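PDB 6O59: germination protein, which is the A subunit of a spore germinant receptor, here its N-terminal domain, and probably takes part in sensing the nutrients that trigger germination. Local coordinates for residues P232-N246 with F255-L268. Residues are numbered along the deposited sequence; the frame is centred on the assembly and turned at random.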
# COMPACT_ATOMS: atom_id res chain seq x y z
N PRO A 232 16.18 17.76 6.65
CA PRO A 232 15.47 17.72 7.93
C PRO A 232 16.17 16.81 8.94
O PRO A 232 16.76 15.80 8.56
CB PRO A 232 14.10 17.16 7.52
CG PRO A 232 14.40 16.24 6.32
CD PRO A 232 15.79 16.63 5.79
N THR A 233 16.08 17.16 10.24
CA THR A 233 16.59 16.31 11.31
C THR A 233 15.72 15.08 11.32
O THR A 233 14.53 15.18 11.03
CB THR A 233 16.59 17.03 12.65
OG1 THR A 233 15.26 17.47 12.96
CG2 THR A 233 17.56 18.16 12.68
N ILE A 234 16.31 13.91 11.60
CA ILE A 234 15.52 12.68 11.57
C ILE A 234 15.53 11.99 12.94
O ILE A 234 16.50 12.10 13.71
CB ILE A 234 15.94 11.70 10.42
CG1 ILE A 234 17.43 11.29 10.53
CG2 ILE A 234 15.63 12.29 9.04
CD1 ILE A 234 17.88 10.13 9.62
N TYR A 235 14.43 11.28 13.23
CA TYR A 235 14.26 10.51 14.46
C TYR A 235 14.06 9.04 14.10
O TYR A 235 13.17 8.71 13.32
CB TYR A 235 13.09 11.08 15.27
CG TYR A 235 12.62 10.19 16.39
CD1 TYR A 235 13.38 10.01 17.54
CD2 TYR A 235 11.40 9.52 16.31
CE1 TYR A 235 12.96 9.17 18.57
CE2 TYR A 235 10.96 8.69 17.34
CZ TYR A 235 11.74 8.53 18.47
OH TYR A 235 11.30 7.71 19.47
N ASN A 236 14.91 8.15 14.64
CA ASN A 236 14.82 6.71 14.39
C ASN A 236 13.95 6.00 15.45
O ASN A 236 14.16 6.18 16.65
CB ASN A 236 16.21 6.09 14.34
CG ASN A 236 17.00 6.16 15.63
OD1 ASN A 236 17.16 7.22 16.25
ND2 ASN A 236 17.52 5.04 16.07
N THR A 237 13.02 5.16 15.01
CA THR A 237 12.15 4.39 15.90
C THR A 237 11.95 2.99 15.35
O THR A 237 11.73 2.82 14.15
CB THR A 237 10.79 5.10 16.15
OG1 THR A 237 9.95 4.26 16.92
CG2 THR A 237 10.06 5.49 14.87
N GLU A 238 12.01 1.99 16.22
CA GLU A 238 11.77 0.60 15.81
C GLU A 238 10.31 0.20 16.05
O GLU A 238 9.94 -0.92 15.74
CB GLU A 238 12.72 -0.36 16.54
CG GLU A 238 12.55 -0.43 18.04
CD GLU A 238 13.53 -1.34 18.76
OE1 GLU A 238 14.68 -1.48 18.29
OE2 GLU A 238 13.14 -1.90 19.81
N ARG A 239 9.47 1.14 16.56
CA ARG A 239 8.07 0.94 16.92
C ARG A 239 7.09 1.43 15.84
O ARG A 239 6.95 2.64 15.65
CB ARG A 239 7.80 1.65 18.26
CG ARG A 239 8.33 0.94 19.51
CD ARG A 239 8.16 1.78 20.77
NE ARG A 239 6.76 1.98 21.17
CZ ARG A 239 6.34 2.87 22.08
NH1 ARG A 239 7.21 3.65 22.70
NH2 ARG A 239 5.05 2.97 22.37
N PRO A 240 6.33 0.53 15.17
CA PRO A 240 5.36 1.00 14.14
C PRO A 240 4.27 1.96 14.67
O PRO A 240 3.83 2.83 13.92
CB PRO A 240 4.75 -0.30 13.58
CG PRO A 240 5.78 -1.37 13.90
CD PRO A 240 6.36 -0.95 15.23
N ASP A 241 3.85 1.82 15.95
CA ASP A 241 2.84 2.72 16.55
C ASP A 241 3.35 4.16 16.66
O ASP A 241 2.58 5.09 16.42
CB ASP A 241 2.36 2.22 17.92
CG ASP A 241 3.47 1.88 18.89
OD1 ASP A 241 4.22 0.91 18.62
OD2 ASP A 241 3.57 2.56 19.93
N VAL A 242 4.66 4.34 16.94
CA VAL A 242 5.31 5.66 17.03
C VAL A 242 5.32 6.30 15.62
O VAL A 242 5.03 7.50 15.50
CB VAL A 242 6.71 5.59 17.68
CG1 VAL A 242 7.42 6.95 17.67
CG2 VAL A 242 6.59 5.07 19.12
N VAL A 243 5.58 5.49 14.57
CA VAL A 243 5.55 5.94 13.16
C VAL A 243 4.12 6.36 12.83
O VAL A 243 3.91 7.47 12.35
CB VAL A 243 6.10 4.85 12.19
CG1 VAL A 243 5.67 5.12 10.75
CG2 VAL A 243 7.62 4.76 12.29
N ALA A 244 3.15 5.51 13.18
CA ALA A 244 1.72 5.76 12.96
C ALA A 244 1.29 7.09 13.61
O ALA A 244 0.65 7.92 12.95
CB ALA A 244 0.90 4.60 13.51
N GLY A 245 1.71 7.34 14.85
CA GLY A 245 1.41 8.56 15.58
C GLY A 245 1.94 9.80 14.88
O GLY A 245 1.20 10.77 14.70
N ASN A 246 3.22 9.76 14.43
CA ASN A 246 3.82 10.90 13.73
C ASN A 246 3.18 11.12 12.36
O ASN A 246 3.03 12.28 11.94
CB ASN A 246 5.31 10.75 13.60
CG ASN A 246 6.02 10.96 14.90
OD1 ASN A 246 6.67 10.06 15.43
ND2 ASN A 246 5.90 12.14 15.48
N PHE A 255 11.68 4.67 5.16
CA PHE A 255 12.19 3.32 5.36
C PHE A 255 13.32 3.07 4.38
O PHE A 255 13.11 3.10 3.17
CB PHE A 255 11.09 2.26 5.22
CG PHE A 255 10.09 2.34 6.33
CD1 PHE A 255 10.36 1.79 7.58
CD2 PHE A 255 8.87 3.01 6.15
CE1 PHE A 255 9.45 1.89 8.61
CE2 PHE A 255 7.94 3.08 7.18
CZ PHE A 255 8.23 2.52 8.40
N VAL A 256 14.53 2.85 4.92
CA VAL A 256 15.74 2.57 4.15
C VAL A 256 16.01 1.05 4.18
O VAL A 256 15.89 0.42 5.23
CB VAL A 256 16.94 3.38 4.70
CG1 VAL A 256 18.17 3.23 3.81
CG2 VAL A 256 16.57 4.86 4.86
N ASP A 257 16.35 0.48 3.01
CA ASP A 257 16.66 -0.93 2.85
C ASP A 257 17.84 -1.33 3.74
O ASP A 257 18.90 -0.70 3.70
CB ASP A 257 16.96 -1.24 1.37
CG ASP A 257 17.07 -2.71 1.01
OD1 ASP A 257 16.47 -3.54 1.71
OD2 ASP A 257 17.74 -3.02 0.00
N GLY A 258 17.60 -2.33 4.59
CA GLY A 258 18.59 -2.85 5.52
C GLY A 258 18.61 -2.23 6.90
O GLY A 258 19.28 -2.76 7.79
N THR A 259 17.89 -1.09 7.12
CA THR A 259 17.88 -0.45 8.44
C THR A 259 16.63 -0.92 9.22
O THR A 259 15.51 -0.75 8.74
CB THR A 259 18.01 1.07 8.37
OG1 THR A 259 16.77 1.66 8.03
CG2 THR A 259 19.10 1.52 7.42
N PRO A 260 16.81 -1.49 10.43
CA PRO A 260 15.64 -2.03 11.16
C PRO A 260 14.86 -0.99 11.99
O PRO A 260 14.53 -1.22 13.17
CB PRO A 260 16.26 -3.13 12.04
CG PRO A 260 17.63 -2.66 12.28
CD PRO A 260 18.07 -1.79 11.14
N PHE A 261 14.54 0.15 11.36
CA PHE A 261 13.78 1.24 11.98
C PHE A 261 13.20 2.22 10.96
O PHE A 261 13.64 2.29 9.81
CB PHE A 261 14.60 2.01 13.03
CG PHE A 261 16.02 2.30 12.67
CD1 PHE A 261 16.34 3.33 11.79
CD2 PHE A 261 17.06 1.57 13.23
CE1 PHE A 261 17.68 3.59 11.45
CE2 PHE A 261 18.39 1.83 12.89
CZ PHE A 261 18.69 2.84 12.00
N GLY A 262 12.17 2.94 11.40
CA GLY A 262 11.53 3.98 10.62
C GLY A 262 12.21 5.30 10.93
O GLY A 262 12.68 5.48 12.06
N LEU A 263 12.32 6.19 9.95
CA LEU A 263 12.94 7.49 10.17
C LEU A 263 11.87 8.56 10.04
O LEU A 263 11.24 8.68 8.98
CB LEU A 263 14.12 7.74 9.21
CG LEU A 263 15.27 6.74 9.31
CD1 LEU A 263 16.28 6.95 8.21
CD2 LEU A 263 15.95 6.80 10.67
N ILE A 264 11.59 9.27 11.14
CA ILE A 264 10.56 10.32 11.21
C ILE A 264 11.22 11.65 10.89
O ILE A 264 12.28 11.96 11.44
CB ILE A 264 9.89 10.33 12.60
CG1 ILE A 264 9.16 8.98 12.91
CG2 ILE A 264 8.98 11.56 12.82
CD1 ILE A 264 8.04 8.58 11.98
N ALA A 265 10.60 12.40 9.97
CA ALA A 265 11.11 13.71 9.57
C ALA A 265 9.98 14.75 9.43
O ALA A 265 8.93 14.45 8.87
CB ALA A 265 11.91 13.60 8.27
N PRO A 266 10.18 15.99 9.93
CA PRO A 266 11.33 16.50 10.69
C PRO A 266 11.21 16.02 12.14
O PRO A 266 10.09 15.82 12.62
CB PRO A 266 11.21 18.04 10.53
CG PRO A 266 10.00 18.28 9.64
CD PRO A 266 9.17 17.05 9.79
N ALA A 267 12.34 15.79 12.83
CA ALA A 267 12.33 15.30 14.22
C ALA A 267 11.71 16.35 15.18
O ALA A 267 10.99 15.97 16.09
CB ALA A 267 13.73 14.93 14.66
N LEU A 268 11.95 17.64 14.93
CA LEU A 268 11.35 18.72 15.70
C LEU A 268 10.31 19.39 14.80
O LEU A 268 10.67 19.99 13.78
CB LEU A 268 12.41 19.71 16.23
CG LEU A 268 11.95 20.75 17.24
CD1 LEU A 268 11.55 20.11 18.58
CD2 LEU A 268 13.01 21.78 17.46
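The ring of Phe-261 takes Asn-236 CB over one face as a CH-pi contact, 4.2 Å from the centroid, and Thr-259 CB, offset toward the rim, over the opposite face, so the ring lies between them. The Tyr-235 ring works by its edge: Ile-264 CB lies near its plane, 4.1 Å from Tyr-235 CD2, and Val-242 CG1 also meets the edge. With CG anti to the backbone N (chi1 167°), the tyrosine runs alongside Ile-264. Ile-264, branched at CB, spreads two arms under helix 240-248: CD1 reaches Val-243 CG2 at 3.9 Å, and CG2 meets Asn-246 CG at 3.7 Å. Gly-262, lacking a side chain, lets Val-243 CG2 sit over its CA. On the sheet face of Asn-236, Leu-263 CD1 touches Ile-234 CD1 at 3.8 Å. Tyr-235 with Ile-264 and Thr-237 with Gly-262 are antiparallel hydrogen-bonded pairs, joining 235-237, an outermost strand of a five-stranded antiparallel sheet within this chain, to 262-265; the bond from Ile-264 N to Tyr-235 O is nearly straight (175°). Thr-237 OG1 then accepts from Arg-239 N, an ST turn leading into the helix. Four backbone bonds thus join the strands, while apolar packing of Ile-264 on Val-243 and the Asn-246 side chain holds helix 240-248 against the face carrying Ile-264.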